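Local coordinates for putative exported protein (Bordetella pertussis Tohama I, PDB 2PFZ) that binds pyroglutamic acid and probably delivers it, as a periplasmic receptor, to a tripartite ATP-independent transporter, at residues 169-174 and 187-192; 20-25 and 226-231; 76-81 and 292-297; 52-57 and 109-114. One frame throughout, in Å; residues are numbered along the deposited sequence.

Contact 1: residues 169-174 and 187-192; sequences QAMATG and FDTKTY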
loop_
_atom_site.group_PDB
_atom_site.type_symbol
_atom_site.label_atom_id
_atom_site.label_comp_id
_atom_site.label_asym_id
_atom_site.label_seq_id
_atom_site.Cartn_x
_atom_site.Cartn_y
_atom_site.Cartn_z
ATOM N N GLN A 169 -12.468 4.853 14.380
ATOM C CA GLN A 169 -13.873 5.140 14.564
ATOM C C GLN A 169 -14.775 3.973 14.165
ATOM O O GLN A 169 -15.658 3.608 14.916
ATOM C CB GLN A 169 -14.240 6.420 13.802
ATOM C CG GLN A 169 -15.667 6.873 13.926
ATOM C CD GLN A 169 -16.019 8.022 12.975
ATOM O OE1 GLN A 169 -15.204 8.438 12.151
ATOM N NE2 GLN A 169 -17.240 8.528 13.090
ATOM N N ALA A 170 -14.540 3.396 12.986
ATOM C CA ALA A 170 -15.303 2.230 12.517
ATOM C C ALA A 170 -15.208 1.022 13.458
ATOM O O ALA A 170 -16.176 0.247 13.591
ATOM C CB ALA A 170 -14.869 1.834 11.110
ATOM N N MET A 171 -14.047 0.846 14.095
ATOM C CA MET A 171 -13.873 -0.218 15.072
ATOM C C MET A 171 -14.587 0.124 16.365
ATOM O O MET A 171 -15.261 -0.725 16.940
ATOM C CB MET A 171 -12.398 -0.470 15.357
ATOM C CG MET A 171 -11.680 -1.228 14.239
ATOM S SD MET A 171 -9.960 -1.599 14.634
ATOM C CE MET A 171 -9.308 0.059 14.733
ATOM N N ALA A 172 -14.446 1.374 16.793
ATOM C CA ALA A 172 -15.000 1.848 18.062
ATOM C C ALA A 172 -16.522 1.811 18.064
ATOM O O ALA A 172 -17.138 1.659 19.123
ATOM C CB ALA A 172 -14.500 3.242 18.373
ATOM N N THR A 173 -17.128 1.936 16.887
ATOM C CA THR A 173 -18.585 1.867 16.762
ATOM C C THR A 173 -19.086 0.491 16.300
ATOM O O THR A 173 -20.295 0.257 16.231
ATOM C CB THR A 173 -19.119 2.947 15.803
ATOM O OG1 THR A 173 -18.632 2.695 14.475
ATOM C CG2 THR A 173 -18.697 4.343 16.265
ATOM N N GLY A 174 -18.163 -0.409 15.969
ATOM C CA GLY A 174 -18.516 -1.808 15.687
ATOM C C GLY A 174 -19.061 -2.104 14.302
ATOM O O GLY A 174 -19.695 -3.153 14.077
ATOM N N PHE A 187 -1.201 -1.254 14.767
ATOM C CA PHE A 187 -0.641 -0.490 15.877
ATOM C C PHE A 187 -1.093 0.969 15.853
ATOM O O PHE A 187 -1.570 1.494 16.872
ATOM C CB PHE A 187 0.887 -0.566 15.864
ATOM C CG PHE A 187 1.533 0.047 17.070
ATOM C CD1 PHE A 187 1.611 -0.665 18.268
ATOM C CD2 PHE A 187 2.069 1.328 17.009
ATOM C CE1 PHE A 187 2.214 -0.092 19.399
ATOM C CE2 PHE A 187 2.680 1.904 18.134
ATOM C CZ PHE A 187 2.753 1.177 19.326
ATOM N N ASP A 188 -0.947 1.619 14.703
ATOM C CA ASP A 188 -1.201 3.063 14.605
ATOM C C ASP A 188 -2.658 3.473 14.832
ATOM O O ASP A 188 -2.948 4.656 15.070
ATOM C CB ASP A 188 -0.734 3.599 13.253
ATOM C CG ASP A 188 0.775 3.665 13.121
ATOM O OD1 ASP A 188 1.520 3.687 14.129
ATOM O OD2 ASP A 188 1.224 3.712 11.973
ATOM N N THR A 189 -3.572 2.511 14.740
ATOM C CA THR A 189 -4.997 2.770 14.922
ATOM C C THR A 189 -5.475 2.168 16.243
ATOM O O THR A 189 -6.686 2.154 16.546
ATOM C CB THR A 189 -5.843 2.213 13.747
ATOM O OG1 THR A 189 -5.656 0.789 13.623
ATOM C CG2 THR A 189 -5.516 2.938 12.419
ATOM N N LYS A 190 -4.511 1.691 17.034
ATOM C CA LYS A 190 -4.775 0.973 18.281
ATOM C C LYS A 190 -5.847 -0.100 18.120
ATOM O O LYS A 190 -6.787 -0.178 18.917
ATOM C CB LYS A 190 -5.139 1.965 19.399
ATOM C CG LYS A 190 -3.977 2.845 19.795
ATOM C CD LYS A 190 -4.017 3.175 21.285
ATOM C CE LYS A 190 -4.775 4.455 21.560
ATOM N NZ LYS A 190 -3.815 5.577 21.703
ATOM N N THR A 191 -5.686 -0.928 17.080
ATOM C CA THR A 191 -6.616 -2.030 16.751
ATOM C C THR A 191 -6.728 -3.044 17.896
ATOM O O THR A 191 -7.769 -3.662 18.091
ATOM C CB THR A 191 -6.199 -2.709 15.417
ATOM O OG1 THR A 191 -6.541 -1.828 14.355
ATOM C CG2 THR A 191 -6.942 -4.033 15.164
ATOM N N TYR A 192 -5.650 -3.170 18.665
ATOM C CA TYR A 192 -5.612 -4.044 19.839
ATOM C C TYR A 192 -6.672 -3.746 20.911
ATOM O O TYR A 192 -7.004 -4.623 21.723
ATOM C CB TYR A 192 -4.218 -4.042 20.455
ATOM C CG TYR A 192 -3.680 -2.675 20.829
ATOM C CD1 TYR A 192 -2.765 -2.015 20.006
ATOM C CD2 TYR A 192 -4.074 -2.042 22.013
ATOM C CE1 TYR A 192 -2.255 -0.752 20.354
ATOM C CE2 TYR A 192 -3.567 -0.794 22.366
ATOM C CZ TYR A 192 -2.670 -0.157 21.534
ATOM O OH TYR A 192 -2.166 1.061 21.906
#
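M171 reaches across from helix 167-172 to T189 and T191, in the turn that follows helix 183-188. Helix 167-172 belongs to the beta-alpha-beta crossover between strands 158-161 and 178-181, in the six-stranded sheet of this type II periplasmic binding fold. It ends in a Schellman motif at G174. F187, at the start of the second segment, packs edge-to-face with W249 of helix 222-256. T189 then leaves helical geometry, and its OG1 bonds to the carbonyl of T185, a residue of the pyroglutamic acid pocket. The side chain of T189 lies about 7 Å from the ligand. T189 O meets the M171 methyl CE at 3.8 Å. K190 has positive phi and is the C-prime residue of a second Schellman motif, with K190 N bonded to F187 O at 3.0 Å. This reversal brings T191 round beside T189, and T191 OG1 lies 2.9 Å from T189 OG1. The T191 hydroxyl also bonds to Y179 OH. Y192 points away and packs on L254 of helix 222-256. The M171 and T191 side chains cross at about a right angle. The methionine chain bends at its last torsion (chi3 -64°), which turns CE toward the two threonines. T191 OG1 lies 3.4 Å from both SD and CE of M171, while T191 CG2 lies 3.9 Å from the same SD.

Contact 2: residues 20-25 and 226-231; sequences TQFVKD and QALKKA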
loop_
_atom_site.group_PDB
_atom_site.type_symbol
_atom_site.label_atom_id
_atom_site.label_comp_id
_atom_site.label_asym_id
_atom_site.label_seq_id
_atom_site.Cartn_x
_atom_site.Cartn_y
_atom_site.Cartn_z
ATOM N N THR A 20 8.551 12.635 5.325
ATOM C CA THR A 20 9.080 13.755 6.117
ATOM C C THR A 20 10.588 13.920 5.874
ATOM O O THR A 20 11.073 15.036 5.631
ATOM C CB THR A 20 8.701 13.608 7.610
ATOM O OG1 THR A 20 7.274 13.673 7.735
ATOM C CG2 THR A 20 9.304 14.729 8.465
ATOM N N GLN A 21 11.318 12.811 5.889
ATOM C CA GLN A 21 12.747 12.839 5.540
ATOM C C GLN A 21 12.970 13.194 4.071
ATOM O O GLN A 21 13.920 13.910 3.737
ATOM C CB GLN A 21 13.431 11.512 5.877
ATOM C CG GLN A 21 14.970 11.558 5.797
ATOM C CD GLN A 21 15.584 12.730 6.560
ATOM O OE1 GLN A 21 16.233 13.600 5.967
ATOM N NE2 GLN A 21 15.372 12.770 7.869
ATOM N N PHE A 22 12.101 12.677 3.201
ATOM C CA PHE A 22 12.134 12.961 1.769
ATOM C C PHE A 22 12.043 14.460 1.514
ATOM O O PHE A 22 12.849 15.001 0.751
ATOM C CB PHE A 22 10.984 12.224 1.068
ATOM C CG PHE A 22 10.691 12.708 -0.331
ATOM C CD1 PHE A 22 11.585 12.486 -1.362
ATOM C CD2 PHE A 22 9.486 13.361 -0.615
ATOM C CE1 PHE A 22 11.317 12.924 -2.653
ATOM C CE2 PHE A 22 9.212 13.837 -1.908
ATOM C CZ PHE A 22 10.122 13.604 -2.927
ATOM N N VAL A 23 11.085 15.138 2.152
ATOM C CA VAL A 23 10.907 16.563 1.863
ATOM C C VAL A 23 12.145 17.348 2.339
ATOM O O VAL A 23 12.571 18.295 1.671
ATOM C CB VAL A 23 9.546 17.166 2.373
ATOM C CG1 VAL A 23 8.365 16.521 1.714
ATOM C CG2 VAL A 23 9.414 17.055 3.873
ATOM N N LYS A 24 12.718 16.935 3.476
ATOM C CA LYS A 24 14.001 17.455 3.963
ATOM C C LYS A 24 15.153 17.212 2.977
ATOM O O LYS A 24 15.986 18.086 2.787
ATOM C CB LYS A 24 14.361 16.848 5.329
ATOM C CG LYS A 24 13.397 17.193 6.460
ATOM C CD LYS A 24 13.855 16.611 7.772
ATOM C CE LYS A 24 12.815 16.887 8.867
ATOM N NZ LYS A 24 13.150 16.237 10.171
ATOM N N ASP A 25 15.208 16.030 2.358
ATOM C CA ASP A 25 16.222 15.728 1.343
ATOM C C ASP A 25 16.059 16.590 0.087
ATOM O O ASP A 25 17.046 17.026 -0.495
ATOM C CB ASP A 25 16.206 14.242 0.950
ATOM C CG ASP A 25 16.720 13.316 2.060
ATOM O OD1 ASP A 25 17.185 13.804 3.122
ATOM O OD2 ASP A 25 16.639 12.077 1.870
ATOM N N GLN A 226 16.976 17.047 -10.858
ATOM C CA GLN A 226 17.889 15.980 -10.467
ATOM C C GLN A 226 17.920 15.815 -8.966
ATOM O O GLN A 226 18.007 14.691 -8.473
ATOM C CB GLN A 226 19.285 16.181 -11.078
ATOM C CG GLN A 226 19.294 15.961 -12.600
ATOM C CD GLN A 226 18.565 14.672 -13.011
ATOM O OE1 GLN A 226 19.085 13.569 -12.831
ATOM N NE2 GLN A 226 17.347 14.816 -13.559
ATOM N N ALA A 227 17.788 16.920 -8.245
ATOM C CA ALA A 227 17.696 16.888 -6.786
ATOM C C ALA A 227 16.447 16.087 -6.328
ATOM O O ALA A 227 16.523 15.259 -5.416
ATOM C CB ALA A 227 17.647 18.291 -6.250
ATOM N N LEU A 228 15.316 16.352 -6.974
ATOM C CA LEU A 228 14.085 15.597 -6.738
ATOM C C LEU A 228 14.226 14.106 -7.055
ATOM O O LEU A 228 13.848 13.271 -6.253
ATOM C CB LEU A 228 12.938 16.205 -7.538
ATOM C CG LEU A 228 11.572 15.536 -7.358
ATOM C CD1 LEU A 228 11.016 15.641 -5.921
ATOM C CD2 LEU A 228 10.619 16.103 -8.399
ATOM N N LYS A 229 14.764 13.763 -8.214
ATOM C CA LYS A 229 14.952 12.355 -8.529
ATOM C C LYS A 229 15.897 11.680 -7.525
ATOM O O LYS A 229 15.631 10.570 -7.068
ATOM C CB LYS A 229 15.436 12.163 -9.967
ATOM C CG LYS A 229 14.336 12.330 -11.020
ATOM C CD LYS A 229 14.862 11.992 -12.402
ATOM C CE LYS A 229 13.701 11.729 -13.378
ATOM N NZ LYS A 229 14.139 11.021 -14.639
ATOM N N LYS A 230 16.981 12.351 -7.152
ATOM C CA LYS A 230 17.904 11.750 -6.174
ATOM C C LYS A 230 17.259 11.597 -4.808
ATOM O O LYS A 230 17.451 10.569 -4.124
ATOM C CB LYS A 230 19.219 12.531 -6.072
ATOM C CG LYS A 230 19.942 12.585 -7.406
ATOM C CD LYS A 230 21.082 13.618 -7.419
ATOM C CE LYS A 230 22.433 12.931 -7.386
ATOM N NZ LYS A 230 23.514 13.857 -7.866
ATOM N N ALA A 231 16.493 12.613 -4.405
ATOM C CA ALA A 231 15.785 12.526 -3.132
ATOM C C ALA A 231 14.792 11.353 -3.201
ATOM O O ALA A 231 14.625 10.618 -2.223
ATOM C CB ALA A 231 15.059 13.819 -2.846
HETATM O O HOH W 1 14.691 11.185 0.529
#
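F22 of helix 14-30 points the edge of its ring at A231 of helix 222-256. The two helices run nearly antiparallel here, at 151°, and the axes of the two short segments come within 9.5 Å. CG of F22 is anti to the backbone N (chi1 165°), which swings the ring toward the second helix. A231 O sits near the ring plane, 3.7 Å from F22 CD1. The edge hydrogens of a phenyl ring are weakly positive, so this approach to a carbonyl is mildly favourable. Further round the ring, F22 CE1 touches A231 CB at 3.9 Å. L228 approaches the same ring from an oblique direction. Its CD1 methyl meets F22 CZ at 3.7 Å. L114 of strand 111-118 packs on both F22 and L228, and Y115 of the same strand meets F22 edge-to-face. The two helices and that strand thus share one apolar layer in the lobe that holds the N-terminus. On the polar flank, D25 has its CB 4.0 Å from A231 CB, and these two residues bring the backbones closest. One water, in the plane of the F22 ring at its edge, donates to D25 OD2 at 2.5 Å and to A231 O at 2.8 Å. D25 OD2 also forms a salt bridge with R238, further along helix 222-256. The interface therefore pairs an apolar centre with a hydrated, charged flank. With water and R238 on the same oxygen, D25 probably stays ionised.

Contact 3: residues 76-81 and 292-297; sequences YELDGL and QAMIDA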
loop_
_atom_site.group_PDB
_atom_site.type_symbol
_atom_site.label_atom_id
_atom_site.label_comp_id
_atom_site.label_asym_id
_atom_site.label_seq_id
_atom_site.Cartn_x
_atom_site.Cartn_y
_atom_site.Cartn_z
ATOM N N TYR A 76 -2.552 -1.693 -11.569
ATOM C CA TYR A 76 -2.675 -1.219 -10.188
ATOM C C TYR A 76 -3.003 -2.328 -9.186
ATOM O O TYR A 76 -2.747 -2.175 -7.992
ATOM C CB TYR A 76 -3.745 -0.128 -10.099
ATOM C CG TYR A 76 -3.250 1.156 -10.675
ATOM C CD1 TYR A 76 -2.175 1.842 -10.067
ATOM C CD2 TYR A 76 -3.805 1.681 -11.840
ATOM C CE1 TYR A 76 -1.679 3.023 -10.617
ATOM C CE2 TYR A 76 -3.315 2.883 -12.401
ATOM C CZ TYR A 76 -2.253 3.536 -11.783
ATOM O OH TYR A 76 -1.740 4.719 -12.299
ATOM N N GLU A 77 -3.548 -3.430 -9.696
ATOM C CA GLU A 77 -4.039 -4.546 -8.864
ATOM C C GLU A 77 -2.941 -5.504 -8.417
ATOM O O GLU A 77 -3.073 -6.155 -7.364
ATOM C CB GLU A 77 -5.147 -5.318 -9.595
ATOM C CG GLU A 77 -5.755 -6.467 -8.768
ATOM C CD GLU A 77 -6.941 -7.152 -9.423
ATOM O OE1 GLU A 77 -7.371 -6.732 -10.514
ATOM O OE2 GLU A 77 -7.451 -8.129 -8.829
ATOM N N LEU A 78 -1.858 -5.567 -9.199
ATOM C CA LEU A 78 -0.839 -6.604 -9.122
ATOM C C LEU A 78 -0.293 -6.894 -7.730
ATOM O O LEU A 78 -0.287 -8.055 -7.309
ATOM C CB LEU A 78 0.300 -6.328 -10.146
ATOM C CG LEU A 78 1.381 -7.422 -10.264
ATOM C CD1 LEU A 78 0.789 -8.816 -10.589
ATOM C CD2 LEU A 78 2.421 -7.025 -11.321
ATOM N N ASP A 79 0.142 -5.869 -7.008
ATOM C CA ASP A 79 0.723 -6.094 -5.672
ATOM C C ASP A 79 -0.309 -6.362 -4.550
ATOM O O ASP A 79 0.071 -6.508 -3.385
ATOM C CB ASP A 79 1.743 -4.995 -5.299
ATOM C CG ASP A 79 1.104 -3.661 -4.946
ATOM O OD1 ASP A 79 -0.091 -3.602 -4.557
ATOM O OD2 ASP A 79 1.846 -2.649 -5.001
ATOM N N GLY A 80 -1.592 -6.445 -4.920
ATOM C CA GLY A 80 -2.639 -6.826 -3.977
ATOM C C GLY A 80 -3.125 -8.246 -4.184
ATOM O O GLY A 80 -4.026 -8.707 -3.467
ATOM N N LEU A 81 -2.607 -8.935 -5.200
ATOM C CA LEU A 81 -3.036 -10.334 -5.432
ATOM C C LEU A 81 -2.439 -11.204 -4.330
ATOM O O LEU A 81 -1.237 -11.107 -4.103
ATOM C CB LEU A 81 -2.528 -10.817 -6.796
ATOM C CG LEU A 81 -3.125 -10.097 -8.008
ATOM C CD1 LEU A 81 -2.460 -10.631 -9.301
ATOM C CD2 LEU A 81 -4.652 -10.246 -8.064
ATOM N N GLN A 292 0.539 -10.928 -18.761
ATOM C CA GLN A 292 1.485 -12.006 -19.018
ATOM C C GLN A 292 2.938 -11.545 -19.009
ATOM O O GLN A 292 3.782 -12.201 -18.432
ATOM C CB GLN A 292 1.183 -12.715 -20.346
ATOM C CG GLN A 292 1.735 -14.170 -20.435
ATOM C CD GLN A 292 1.356 -15.029 -19.225
ATOM O OE1 GLN A 292 0.180 -15.305 -18.994
ATOM N NE2 GLN A 292 2.358 -15.463 -18.459
ATOM N N ALA A 293 3.233 -10.410 -19.631
ATOM C CA ALA A 293 4.597 -9.906 -19.656
ATOM C C ALA A 293 5.083 -9.614 -18.247
ATOM O O ALA A 293 6.215 -9.951 -17.916
ATOM C CB ALA A 293 4.714 -8.662 -20.530
ATOM N N MET A 294 4.235 -8.995 -17.430
ATOM C CA MET A 294 4.615 -8.662 -16.053
ATOM C C MET A 294 4.884 -9.936 -15.281
ATOM O O MET A 294 5.887 -10.059 -14.601
ATOM C CB MET A 294 3.521 -7.848 -15.365
ATOM C CG MET A 294 3.549 -6.366 -15.771
ATOM S SD MET A 294 2.324 -5.339 -14.959
ATOM C CE MET A 294 1.082 -5.246 -16.254
ATOM N N ILE A 295 3.982 -10.899 -15.406
ATOM C CA ILE A 295 4.126 -12.120 -14.634
ATOM C C ILE A 295 5.366 -12.911 -15.088
ATOM O O ILE A 295 6.088 -13.462 -14.252
ATOM C CB ILE A 295 2.786 -12.922 -14.599
ATOM C CG1 ILE A 295 2.468 -13.407 -13.172
ATOM C CG2 ILE A 295 2.748 -13.988 -15.667
ATOM C CD1 ILE A 295 2.066 -12.245 -12.211
ATOM N N ASP A 296 5.639 -12.927 -16.395
ATOM C CA ASP A 296 6.851 -13.563 -16.905
ATOM C C ASP A 296 8.102 -12.900 -16.367
ATOM O O ASP A 296 9.004 -13.598 -15.889
ATOM C CB ASP A 296 6.879 -13.628 -18.441
ATOM C CG ASP A 296 5.836 -14.595 -19.019
ATOM O OD1 ASP A 296 5.203 -15.383 -18.275
ATOM O OD2 ASP A 296 5.655 -14.588 -20.245
ATOM N N ALA A 297 8.151 -11.559 -16.400
ATOM C CA ALA A 297 9.315 -10.833 -15.861
ATOM C C ALA A 297 9.506 -11.085 -14.378
ATOM O O ALA A 297 10.631 -11.191 -13.908
ATOM C CB ALA A 297 9.221 -9.321 -16.135
#
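L78, M294 and I295 make this contact, and none of them carries a flat group. No ring face or edge lies between the two segments. The flat groups stand around it. W283 of helix 266-287 packs against L78, and F101 of helix 88-107 against M294. At the far side of helix 289-299, the amide of Q292 and the carboxylate of D296 pair within one turn. Q292 NE2 donates to D296 OD1 at 2.9 Å, with an angle of 148° at the hydrogen. The acceptor lies in the amide plane, but the donor comes from above the carboxylate plane. Between the segments, L78 works as a fork. With CG anti to the backbone N (chi1 -174°), the leucine carries its branched end from the short 3-10 segment 78-80 toward helix 289-299. One branch, L78 CD2, meets M294 SD at 4.0 Å. The other, L78 CD1, meets I295 CD1 at the same distance of 4.0 Å. I295 has an unusual chi1 of -134°, away from the staggered values, and this may cost it some strain. L280 of helix 266-287 packs on I295, and L94 of helix 88-107 packs on L78. The loop is also held by charge nearby: E77 forms a salt bridge with K286, and D79 one with K207. The contact itself has no hydrogen bond. It rests on dispersion and burial of apolar surface, which join the C-terminal helix to the loop between strand 61-65 and helix 88-107.

Contact 4: residues 52-57 and 109-114; sequences RAVQGN and QGMMLL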
loop_
_atom_site.group_PDB
_atom_site.type_symbol
_atom_site.label_atom_id
_atom_site.label_comp_id
_atom_site.label_asym_id
_atom_site.label_seq_id
_atom_site.Cartn_x
_atom_site.Cartn_y
_atom_site.Cartn_z
ATOM N N ARG A 52 -6.066 11.592 -8.870
ATOM C CA ARG A 52 -6.750 12.634 -9.655
ATOM C C ARG A 52 -6.225 14.033 -9.311
ATOM O O ARG A 52 -6.071 14.878 -10.199
ATOM C CB ARG A 52 -8.270 12.543 -9.441
ATOM C CG ARG A 52 -9.132 13.493 -10.273
ATOM C CD ARG A 52 -9.358 14.852 -9.573
ATOM N NE ARG A 52 -10.145 14.736 -8.339
ATOM C CZ ARG A 52 -9.999 15.519 -7.273
ATOM N NH1 ARG A 52 -9.083 16.475 -7.285
ATOM N NH2 ARG A 52 -10.760 15.330 -6.194
ATOM N N ALA A 53 -5.931 14.268 -8.030
ATOM C CA ALA A 53 -5.358 15.552 -7.595
ATOM C C ALA A 53 -4.017 15.852 -8.282
ATOM O O ALA A 53 -3.794 16.972 -8.738
ATOM C CB ALA A 53 -5.224 15.589 -6.085
ATOM N N VAL A 54 -3.143 14.849 -8.383
ATOM C CA VAL A 54 -1.852 15.006 -9.053
ATOM C C VAL A 54 -2.027 15.023 -10.595
ATOM O O VAL A 54 -1.342 15.762 -11.282
ATOM C CB VAL A 54 -0.841 13.891 -8.643
ATOM C CG1 VAL A 54 0.465 14.004 -9.448
ATOM C CG2 VAL A 54 -0.556 13.954 -7.150
ATOM N N GLN A 55 -2.953 14.224 -11.127
ATOM C CA GLN A 55 -3.217 14.230 -12.550
ATOM C C GLN A 55 -3.596 15.621 -13.064
ATOM O O GLN A 55 -3.158 16.026 -14.156
ATOM C CB GLN A 55 -4.329 13.250 -12.908
ATOM C CG GLN A 55 -4.511 13.100 -14.399
ATOM C CD GLN A 55 -5.593 12.126 -14.765
ATOM O OE1 GLN A 55 -5.912 11.973 -15.939
ATOM N NE2 GLN A 55 -6.159 11.444 -13.771
ATOM N N GLY A 56 -4.416 16.332 -12.296
ATOM C CA GLY A 56 -4.932 17.656 -12.706
ATOM C C GLY A 56 -3.968 18.752 -12.299
ATOM O O GLY A 56 -4.243 19.950 -12.508
ATOM N N ASN A 57 -2.823 18.351 -11.740
ATOM C CA ASN A 57 -1.875 19.293 -11.166
ATOM C C ASN A 57 -2.490 20.189 -10.085
ATOM O O ASN A 57 -2.038 21.338 -9.904
ATOM C CB ASN A 57 -1.188 20.158 -12.232
ATOM C CG ASN A 57 0.130 20.735 -11.740
ATOM O OD1 ASN A 57 0.800 20.123 -10.912
ATOM N ND2 ASN A 57 0.516 21.923 -12.251
ATOM N N GLN A 109 -1.194 9.508 -18.697
ATOM C CA GLN A 109 -2.031 10.480 -17.999
ATOM C C GLN A 109 -1.194 11.633 -17.424
ATOM O O GLN A 109 -1.585 12.267 -16.449
ATOM C CB GLN A 109 -2.838 9.802 -16.873
ATOM C CG GLN A 109 -3.829 8.736 -17.343
ATOM C CD GLN A 109 -4.499 7.983 -16.187
ATOM O OE1 GLN A 109 -4.044 8.030 -15.028
ATOM N NE2 GLN A 109 -5.580 7.259 -16.509
ATOM N N GLY A 110 -0.020 11.870 -18.002
ATOM C CA GLY A 110 0.814 13.014 -17.619
ATOM C C GLY A 110 1.456 12.976 -16.242
ATOM O O GLY A 110 1.721 14.036 -15.664
ATOM N N MET A 111 1.719 11.775 -15.712
ATOM C CA MET A 111 2.381 11.644 -14.404
ATOM C C MET A 111 3.664 10.824 -14.454
ATOM O O MET A 111 3.857 9.999 -15.352
ATOM C CB MET A 111 1.424 11.039 -13.356
ATOM C CG MET A 111 0.249 11.950 -13.069
ATOM S SD MET A 111 -0.937 11.251 -11.945
ATOM C CE MET A 111 -1.924 10.266 -13.065
ATOM N N MET A 112 4.526 11.068 -13.478
ATOM C CA MET A 112 5.736 10.284 -13.267
ATOM C C MET A 112 5.686 9.507 -11.968
ATOM O O MET A 112 5.122 9.971 -10.978
ATOM C CB MET A 112 6.952 11.194 -13.206
ATOM C CG MET A 112 7.043 12.102 -14.361
ATOM S SD MET A 112 8.290 13.371 -14.129
ATOM C CE MET A 112 9.589 12.395 -13.358
ATOM N N LEU A 113 6.307 8.333 -11.981
ATOM C CA LEU A 113 6.522 7.561 -10.750
ATOM C C LEU A 113 7.832 7.986 -10.116
ATOM O O LEU A 113 8.916 7.757 -10.677
ATOM C CB LEU A 113 6.552 6.065 -11.042
ATOM C CG LEU A 113 6.875 5.119 -9.869
ATOM C CD1 LEU A 113 5.863 5.264 -8.726
ATOM C CD2 LEU A 113 6.944 3.676 -10.367
ATOM N N LEU A 114 7.755 8.587 -8.945
ATOM C CA LEU A 114 8.980 9.035 -8.288
ATOM C C LEU A 114 9.623 7.906 -7.491
ATOM O O LEU A 114 10.794 7.614 -7.661
ATOM C CB LEU A 114 8.751 10.298 -7.442
ATOM C CG LEU A 114 10.045 10.898 -6.861
ATOM C CD1 LEU A 114 10.929 11.467 -7.975
ATOM C CD2 LEU A 114 9.758 11.955 -5.860
HETATM O O HOH W 2 -2.079 14.993 -16.386
#
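M111 lays its thioether across the end of helix 50-55, against V54 and Q55. Its SD sits 3.7 Å from Q55 N, close over the helix backbone. V54 CG1 touches the same sulfur at 4.0 Å. The methionine bends at its last torsion (chi3 -84°), which carries CE over Q55 CB at 3.8 Å. Beyond that point Q55 runs out fully extended and meets Q109. Their amide planes stack, only 9° apart. Q55 CG also lies 3.7 Å from Q109 O. Both segments contain a Schellman motif. One, at N57, ends helix 50-55. The other, at G110, ends helix 88-107 just before strand 111-118 begins. That strand is an outermost strand of the three-stranded antiparallel sheet, where M112 and L114 pair with V212 and V210. The M111 side chain is directed toward helix 50-55 and also packs on L106 and L211. N213 adds a link from the neighbouring strand by donating to V54 O. One water bridges the two backbones, donating to Q55 O at 2.7 Å and to Q109 O at 2.8 Å.

Overall arrangement
Along the chain, both segments of contact 4 precede those of contact 1, and both contacts fall between the two segments of contact 2. Contact 3 alternates with contacts 2 and 4 and brings the C-terminal helix 289-299 back to an early loop. Contacts 2 and 4 are neighbours, with centres 18 Å apart, and K229 of contact 2 also touches M112 and L114 of contact 4. Contacts 3 and 4 come within about 5 Å at their nearest atoms. Contact 1 stands apart, its centre 32 to 33 Å from the others, in the part of the fold built on the six-stranded sheet. Helix 222-256 holds one side of contact 2 and also packs against F187 and Y192 of contact 1, so it spans both regions of the receptor.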